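Local coordinates for protein female germline-specific tumor suppressor gld-1 (Caenorhabditis elegans, PDB 3K6T) that binds specific mRNA sequences as a homodimer and represses translation of glp-1 mRNA in the embryo, at residues K18-F23 against S28-L33. Numbering follows the deposited sequence.
Sequences KHLTLF and SNVERL
Leu20 reaches across to helix 28-49 with one methyl group: its CD1 lies 3.5 Å from CG1 of Val30 and 3.6 Å from OE1 of Glu31. The contact is therefore small, 119 Å² summed over both segments, and Leu20 supplies nearly all of the share of segment 18-23. The CA atoms of Leu20 and Glu31 stay 7.6 Å apart, a gap bridged by side chains rather than backbone. Leu20 has an extended second torsion (chi2 -178°), which carries CD1 forward while CD2 branches off. On Val30, CG1 stands anti to the backbone N and is the branch that meets Leu20; the two side chains approach at a slant.

Glu31 arrives differently. Its CG is also anti to the backbone N, but the chain bends at chi2 (72°), bringing the carboxylate alongside Leu20, whose side chain runs past it in the reverse sense. OE1 rests against the aliphatic surface of Leu20, with CB of Leu20 4.0 Å from OE1 of Glu31, whereas OE2 forms a salt bridge with Lys17. That bond may offset the nearby like charge of Asp35.

After Leu20 the chain turns: Phe23 N bonds to Leu20 O at 2.9 Å, closing a type I beta turn. Thr21 OG1 donates to Lys18 O at 2.6 Å, in the carbonyl plane, and the same oxygen also receives Thr21 N, so two donors from Thr21 grip it.

Phe27 of the second subunit packs on Leu20, and Val30 meets Val30 of that subunit, extending the apolar layer across the dimer. Joining helices 7-20 and 28-49 beside their connecting loop, this packing is characteristic of the helix-turn-helix hairpin of the Qua1 homodimerization domain of STAR proteins.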
# COMPACT_ATOMS: atom_id res chain seq x y z
N LYS A 18 -10.56 -4.69 -5.78
CA LYS A 18 -11.97 -4.85 -6.13
C LYS A 18 -12.88 -4.75 -4.89
O LYS A 18 -13.93 -4.12 -4.94
CB LYS A 18 -12.18 -6.18 -6.85
CG LYS A 18 -13.41 -6.21 -7.74
CD LYS A 18 -13.38 -7.44 -8.66
N HIS A 19 -12.47 -5.35 -3.78
CA HIS A 19 -13.23 -5.22 -2.54
C HIS A 19 -13.35 -3.76 -2.10
O HIS A 19 -14.38 -3.34 -1.57
CB HIS A 19 -12.62 -6.05 -1.41
CG HIS A 19 -12.66 -7.53 -1.65
ND1 HIS A 19 -13.67 -8.15 -2.35
CD2 HIS A 19 -11.82 -8.52 -1.25
CE1 HIS A 19 -13.45 -9.45 -2.39
NE2 HIS A 19 -12.33 -9.70 -1.73
N LEU A 20 -12.29 -2.98 -2.31
CA LEU A 20 -12.28 -1.58 -1.92
C LEU A 20 -13.28 -0.72 -2.67
O LEU A 20 -13.67 0.34 -2.18
CB LEU A 20 -10.87 -0.98 -2.09
CG LEU A 20 -9.90 -1.09 -0.93
CD1 LEU A 20 -8.57 -0.38 -1.28
CD2 LEU A 20 -10.49 -0.50 0.35
N THR A 21 -13.69 -1.16 -3.87
CA THR A 21 -14.64 -0.40 -4.68
C THR A 21 -16.02 -0.34 -4.02
O THR A 21 -16.84 0.51 -4.35
CB THR A 21 -14.78 -0.96 -6.12
OG1 THR A 21 -15.40 -2.26 -6.08
CG2 THR A 21 -13.42 -1.05 -6.80
N LEU A 22 -16.25 -1.26 -3.08
CA LEU A 22 -17.45 -1.23 -2.25
C LEU A 22 -17.53 0.04 -1.40
O LEU A 22 -18.61 0.41 -0.95
CB LEU A 22 -17.46 -2.42 -1.29
CG LEU A 22 -18.12 -3.74 -1.70
CD1 LEU A 22 -18.51 -3.76 -3.16
CD2 LEU A 22 -17.21 -4.89 -1.33
N PHE A 23 -16.38 0.68 -1.18
CA PHE A 23 -16.30 1.83 -0.27
C PHE A 23 -15.75 3.09 -0.95
O PHE A 23 -14.63 3.53 -0.67
CB PHE A 23 -15.43 1.47 0.94
CG PHE A 23 -15.90 0.24 1.68
CD1 PHE A 23 -17.11 0.23 2.35
CD2 PHE A 23 -15.13 -0.92 1.70
CE1 PHE A 23 -17.55 -0.89 3.02
CE2 PHE A 23 -15.56 -2.05 2.39
CZ PHE A 23 -16.78 -2.03 3.05
N SER A 28 -8.97 6.78 0.61
CA SER A 28 -8.15 7.38 -0.44
C SER A 28 -6.66 7.05 -0.35
O SER A 28 -6.03 6.77 -1.37
CB SER A 28 -8.37 8.89 -0.49
OG SER A 28 -9.66 9.19 -0.98
N ASN A 29 -6.09 7.07 0.84
CA ASN A 29 -4.67 6.74 0.98
C ASN A 29 -4.40 5.25 0.80
O ASN A 29 -3.41 4.87 0.18
CB ASN A 29 -4.12 7.25 2.31
CG ASN A 29 -3.97 8.76 2.32
OD1 ASN A 29 -3.19 9.32 1.55
ND2 ASN A 29 -4.75 9.42 3.16
N VAL A 30 -5.28 4.42 1.34
CA VAL A 30 -5.19 2.99 1.12
C VAL A 30 -5.24 2.68 -0.37
O VAL A 30 -4.44 1.88 -0.87
CB VAL A 30 -6.31 2.23 1.87
CG1 VAL A 30 -6.47 0.84 1.29
CG2 VAL A 30 -5.99 2.15 3.36
N GLU A 31 -6.15 3.32 -1.10
CA GLU A 31 -6.26 3.07 -2.53
C GLU A 31 -4.97 3.42 -3.28
O GLU A 31 -4.53 2.68 -4.15
CB GLU A 31 -7.45 3.82 -3.14
CG GLU A 31 -7.56 3.68 -4.66
CD GLU A 31 -8.01 2.29 -5.10
OE1 GLU A 31 -8.65 1.58 -4.29
OE2 GLU A 31 -7.74 1.93 -6.26
N ARG A 32 -4.37 4.56 -2.93
CA ARG A 32 -3.11 4.98 -3.55
C ARG A 32 -1.96 4.01 -3.24
O ARG A 32 -1.20 3.63 -4.13
CB ARG A 32 -2.73 6.40 -3.09
CG ARG A 32 -1.42 6.91 -3.66
CD ARG A 32 -1.21 8.36 -3.28
NE ARG A 32 -1.44 8.54 -1.85
CZ ARG A 32 -0.54 8.29 -0.91
NH1 ARG A 32 0.67 7.86 -1.26
NH2 ARG A 32 -0.83 8.47 0.37
N LEU A 33 -1.84 3.63 -1.96
CA LEU A 33 -0.79 2.70 -1.54
C LEU A 33 -0.93 1.37 -2.27
O LEU A 33 0.06 0.77 -2.71
CB LEU A 33 -0.83 2.49 -0.02
CG LEU A 33 -0.52 3.74 0.82
CD1 LEU A 33 -0.79 3.52 2.31
CD2 LEU A 33 0.92 4.19 0.58